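Local coordinates for protein beta-glucuronidase (Dictyoglomus thermophilum, PDB 6XXW) that probably hydrolyses beta-D-glucuronides, releasing glucuronic acid, at residues 408-422 and 442-456. Residues are numbered along the deposited sequence; the frame is centred on the assembly and turned at random. Where two conformers were deposited one is given.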
# COMPACT_ATOMS: atom_id res chain seq x y z
N VAL A 408 25.86 14.50 -23.87
CA VAL A 408 24.82 15.30 -24.52
C VAL A 408 24.92 15.09 -26.03
O VAL A 408 25.93 15.43 -26.66
CB VAL A 408 24.94 16.79 -24.18
CG1 VAL A 408 23.84 17.59 -24.92
CG2 VAL A 408 24.88 17.04 -22.68
N ILE A 409 23.85 14.56 -26.63
CA ILE A 409 23.86 14.25 -28.05
C ILE A 409 22.76 14.96 -28.82
O ILE A 409 22.63 14.74 -30.01
CB ILE A 409 23.79 12.73 -28.31
CG1 ILE A 409 22.78 12.05 -27.39
CG2 ILE A 409 25.19 12.11 -28.14
CD1 ILE A 409 21.35 12.41 -27.63
N MET A 410 21.97 15.82 -28.17
CA MET A 410 20.87 16.52 -28.82
C MET A 410 20.35 17.57 -27.86
O MET A 410 20.32 17.36 -26.64
CB MET A 410 19.72 15.56 -29.20
CG MET A 410 18.56 16.24 -29.93
SD MET A 410 17.70 15.20 -31.14
CE MET A 410 17.05 13.86 -30.10
N TRP A 411 19.93 18.71 -28.41
CA TRP A 411 19.27 19.75 -27.64
C TRP A 411 17.77 19.74 -27.92
O TRP A 411 17.35 19.67 -29.08
CB TRP A 411 19.82 21.15 -27.99
CG TRP A 411 21.33 21.29 -27.89
CD1 TRP A 411 22.20 21.46 -28.93
CD2 TRP A 411 22.12 21.31 -26.69
NE1 TRP A 411 23.49 21.57 -28.46
CE2 TRP A 411 23.47 21.49 -27.09
CE3 TRP A 411 21.83 21.19 -25.33
CZ2 TRP A 411 24.53 21.53 -26.17
CZ3 TRP A 411 22.90 21.25 -24.40
CH2 TRP A 411 24.22 21.42 -24.83
N SER A 412 16.97 19.86 -26.86
CA SER A 412 15.52 20.02 -26.99
C SER A 412 15.16 21.46 -26.62
O SER A 412 15.51 21.92 -25.53
CB SER A 412 14.75 19.04 -26.10
OG SER A 412 13.36 19.33 -26.17
N VAL A 413 14.50 22.17 -27.53
CA VAL A 413 14.25 23.59 -27.26
C VAL A 413 12.98 23.83 -26.44
O VAL A 413 12.84 24.93 -25.87
CB VAL A 413 14.19 24.42 -28.56
CG1 VAL A 413 15.53 24.35 -29.32
CG2 VAL A 413 13.04 24.00 -29.45
N ALA A 414 12.08 22.85 -26.33
CA ALA A 414 10.84 23.04 -25.59
C ALA A 414 10.13 21.70 -25.41
O ALA A 414 10.43 20.72 -26.09
CB ALA A 414 9.90 24.04 -26.29
N ASN A 415 9.15 21.69 -24.51
CA ASN A 415 8.30 20.53 -24.27
C ASN A 415 6.84 20.94 -24.29
O ASN A 415 6.40 21.71 -23.43
CB ASN A 415 8.62 19.86 -22.93
CG ASN A 415 7.75 18.64 -22.67
OD1 ASN A 415 8.05 17.54 -23.14
ND2 ASN A 415 6.65 18.83 -21.92
N GLU A 416 6.09 20.42 -25.26
CA GLU A 416 4.63 20.58 -25.31
C GLU A 416 4.21 22.05 -25.28
O GLU A 416 3.28 22.43 -24.56
CB GLU A 416 3.96 19.80 -24.18
CG GLU A 416 4.18 18.28 -24.23
CD GLU A 416 3.32 17.52 -23.23
OE1 GLU A 416 2.89 18.11 -22.22
OE2 GLU A 416 3.05 16.32 -23.48
N ALA A 417 4.90 22.88 -26.05
CA ALA A 417 4.43 24.24 -26.27
C ALA A 417 3.21 24.24 -27.21
O ALA A 417 2.91 23.26 -27.89
CB ALA A 417 5.54 25.11 -26.86
N ALA A 418 2.53 25.38 -27.26
CA ALA A 418 1.35 25.54 -28.12
C ALA A 418 1.79 25.87 -29.55
O ALA A 418 1.57 26.97 -30.08
CB ALA A 418 0.40 26.59 -27.57
N THR A 419 2.42 24.88 -30.18
CA THR A 419 3.08 25.03 -31.48
C THR A 419 2.09 25.13 -32.63
O THR A 419 2.52 25.34 -33.77
CB THR A 419 4.03 23.85 -31.72
OG1 THR A 419 3.30 22.63 -31.55
CG2 THR A 419 5.24 23.88 -30.75
N TYR A 420 0.79 24.97 -32.38
CA TYR A 420 -0.22 25.18 -33.41
C TYR A 420 -0.52 26.66 -33.63
O TYR A 420 -1.12 27.02 -34.64
CB TYR A 420 -1.49 24.41 -33.03
CG TYR A 420 -1.97 24.72 -31.63
CD1 TYR A 420 -2.71 25.87 -31.38
CD2 TYR A 420 -1.63 23.91 -30.55
CE1 TYR A 420 -3.12 26.18 -30.09
CE2 TYR A 420 -2.04 24.22 -29.26
CZ TYR A 420 -2.79 25.36 -29.05
OH TYR A 420 -3.21 25.69 -27.78
N GLU A 421 -0.11 27.53 -32.71
CA GLU A 421 -0.36 28.96 -32.85
C GLU A 421 0.56 29.59 -33.89
O GLU A 421 1.74 29.25 -33.99
CB GLU A 421 -0.17 29.67 -31.50
CG GLU A 421 -1.05 29.16 -30.38
CD GLU A 421 -0.97 30.04 -29.14
OE1 GLU A 421 -0.31 31.09 -29.19
OE2 GLU A 421 -1.57 29.69 -28.10
N ASP A 422 0.01 30.55 -34.65
CA ASP A 422 0.81 31.32 -35.60
C ASP A 422 2.04 31.94 -34.94
O ASP A 422 3.14 31.91 -35.50
CB ASP A 422 -0.05 32.43 -36.23
CG ASP A 422 -0.98 31.91 -37.31
OD1 ASP A 422 -1.02 32.51 -38.40
OD2 ASP A 422 -1.67 30.89 -37.06
N ARG A 442 25.55 19.23 -32.80
CA ARG A 442 24.53 18.32 -32.27
C ARG A 442 23.18 18.62 -32.90
O ARG A 442 22.83 19.78 -33.11
CB ARG A 442 24.40 18.44 -30.74
CG ARG A 442 25.67 18.13 -29.95
CD ARG A 442 25.46 18.48 -28.50
NE ARG A 442 26.52 17.94 -27.65
CZ ARG A 442 27.65 18.56 -27.41
NH1 ARG A 442 27.88 19.76 -27.95
NH2 ARG A 442 28.57 17.99 -26.61
N PRO A 443 22.38 17.59 -33.18
CA PRO A 443 21.04 17.82 -33.70
C PRO A 443 20.15 18.52 -32.68
O PRO A 443 20.45 18.59 -31.48
CB PRO A 443 20.52 16.41 -34.00
CG PRO A 443 21.32 15.52 -33.12
CD PRO A 443 22.68 16.15 -33.03
N ILE A 444 19.04 19.03 -33.19
CA ILE A 444 18.07 19.79 -32.42
C ILE A 444 16.69 19.16 -32.57
O ILE A 444 16.33 18.71 -33.66
CB ILE A 444 18.03 21.26 -32.88
CG1 ILE A 444 19.39 21.91 -32.67
CG2 ILE A 444 16.91 22.02 -32.17
CD1 ILE A 444 19.53 23.23 -33.38
N THR A 445 15.92 19.12 -31.48
CA THR A 445 14.54 18.65 -31.51
C THR A 445 13.66 19.62 -30.73
O THR A 445 14.12 20.59 -30.12
CB THR A 445 14.40 17.22 -30.95
OG1 THR A 445 13.07 16.71 -31.16
CG2 THR A 445 14.69 17.20 -29.47
N ILE A 446 12.35 19.35 -30.78
CA ILE A 446 11.36 19.96 -29.91
C ILE A 446 10.35 18.88 -29.59
O ILE A 446 10.00 18.08 -30.46
CB ILE A 446 10.68 21.20 -30.53
CG1 ILE A 446 9.71 21.83 -29.52
CG2 ILE A 446 9.91 20.84 -31.83
CD1 ILE A 446 9.23 23.23 -29.90
N VAL A 447 9.90 18.81 -28.33
CA VAL A 447 9.04 17.71 -27.90
C VAL A 447 7.59 18.17 -27.98
O VAL A 447 7.21 19.18 -27.37
CB VAL A 447 9.42 17.22 -26.49
CG1 VAL A 447 8.46 16.10 -26.06
CG2 VAL A 447 10.87 16.71 -26.47
N GLU A 448 6.80 17.44 -28.76
CA GLU A 448 5.48 17.88 -29.20
C GLU A 448 4.39 17.02 -28.58
O GLU A 448 4.53 15.80 -28.49
CB GLU A 448 5.34 17.77 -30.72
CG GLU A 448 6.28 18.66 -31.51
CD GLU A 448 5.64 20.00 -31.89
OE1 GLU A 448 4.74 20.47 -31.14
OE2 GLU A 448 6.05 20.58 -32.93
N ASN A 449 3.27 17.65 -28.20
CA ASN A 449 2.02 16.92 -28.04
C ASN A 449 0.93 17.45 -28.96
O ASN A 449 -0.15 16.86 -29.00
CB ASN A 449 1.56 16.91 -26.57
CG ASN A 449 1.12 18.28 -26.07
OD1 ASN A 449 1.37 19.30 -26.70
ND2 ASN A 449 0.46 18.29 -24.91
N THR A 450 1.20 18.53 -29.69
CA THR A 450 0.34 19.00 -30.78
C THR A 450 0.12 17.88 -31.80
O THR A 450 0.93 16.96 -31.94
CB THR A 450 1.01 20.22 -31.47
OG1 THR A 450 1.24 21.25 -30.51
CG2 THR A 450 0.16 20.81 -32.61
N LYS A 451 -0.99 17.97 -32.52
CA LYS A 451 -1.25 17.07 -33.65
C LYS A 451 -0.24 17.32 -34.76
O LYS A 451 0.20 18.45 -34.99
CB LYS A 451 -2.69 17.27 -34.15
CG LYS A 451 -2.96 16.72 -35.54
CD LYS A 451 -3.66 15.37 -35.50
CE LYS A 451 -3.67 14.75 -36.88
NZ LYS A 451 -2.54 15.27 -37.71
N ALA A 452 0.14 16.24 -35.46
CA ALA A 452 1.17 16.33 -36.50
C ALA A 452 0.85 17.40 -37.54
O ALA A 452 1.71 18.20 -37.92
CB ALA A 452 1.34 14.97 -37.18
N SER A 453 -0.40 17.43 -38.01
CA SER A 453 -0.77 18.37 -39.06
C SER A 453 -0.95 19.79 -38.55
O SER A 453 -1.10 20.70 -39.37
CB SER A 453 -2.06 17.90 -39.75
OG SER A 453 -3.15 17.91 -38.85
N GLU A 454 -0.93 20.00 -37.23
CA GLU A 454 -1.16 21.34 -36.70
C GLU A 454 0.11 22.06 -36.26
O GLU A 454 0.11 23.29 -36.22
CB GLU A 454 -2.14 21.29 -35.53
CG GLU A 454 -3.42 20.53 -35.85
CD GLU A 454 -4.55 20.84 -34.89
OE1 GLU A 454 -4.30 20.89 -33.66
OE2 GLU A 454 -5.69 21.03 -35.35
N THR A 455 1.19 21.35 -35.92
CA THR A 455 2.36 22.05 -35.42
C THR A 455 3.00 22.86 -36.55
O THR A 455 3.20 22.37 -37.66
CB THR A 455 3.40 21.10 -34.80
OG1 THR A 455 4.62 21.84 -34.59
CG2 THR A 455 3.68 19.87 -35.68
N LYS A 456 3.33 24.11 -36.25
CA LYS A 456 4.03 24.96 -37.19
C LYS A 456 5.53 25.00 -36.93
O LYS A 456 6.23 25.84 -37.50
CB LYS A 456 3.45 26.37 -37.15
CG LYS A 456 1.99 26.46 -37.63
CD LYS A 456 1.37 27.78 -37.26
CE LYS A 456 -0.05 27.90 -37.80
NZ LYS A 456 -0.05 27.81 -39.29
O HOH W 1 0.55 15.67 -23.25
O HOH W 2 6.43 21.79 -28.14
O HOH W 3 3.58 20.60 -28.73
O HOH W 4 -1.47 25.05 -37.47
O HOH W 5 0.74 30.26 -39.96
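Thr419 holds OG1 between its backbone N and carbonyl carbon (chi1 53°), and the Glu448 chain bends at chi2 (-94°), which brings hydroxyl and carboxylate together. Glu448 ends strand 444-448, and Thr419 lies in the loop after strand 408-415. The two strands are parallel neighbours in the TIM barrel, joined by helix 422-438 in a beta-alpha-beta crossover. Thr419 OG1 donates to the syn lone pair of Glu448 OE1 at 2.6 Å. Thr455 OG1 donates to Glu448 OE2 at 2.5 Å, and Ser458 also bonds OE2. With an alanine at Glu448, the hydroxyls of Thr419 and Thr455 would probably lose their carboxylate acceptor and be freer to turn.

The strands pair through backbone bonds, such as Thr445 N to Trp411 O at 2.8 Å. A beta bulge between Ser412 and Asn415 shifts the register by one residue. Past it, Val447 N bonds Ala414 O, and Glu416 N bonds Val447 O at 2.7 Å. Within the bulge, Val413 CG2 rests on Ile446 CB at 3.8 Å.

The Glu416 carboxylate stacks on the Asn449 amide, planes 22° apart, with CD 3.4 Å from ND2. A water links Glu416 OE2 to Asn449 ND2, and Asn467 also bonds OE2. Asn415 ND2 and Glu416 OE1 bond a Tris molecule, probably from the crystallisation liquor, at the C-terminal end of the barrel strands, where TIM-barrel glycosidases have their substrate pocket.

At the other end, Asp439 binds both Trp411 NE1 and Arg442 NH1. Arg442 CD packs 3.7 Å from Trp411 NE1. Arg442 NE donates to Val408 O at 2.8 Å, within the guanidinium plane but from above the carbonyl plane.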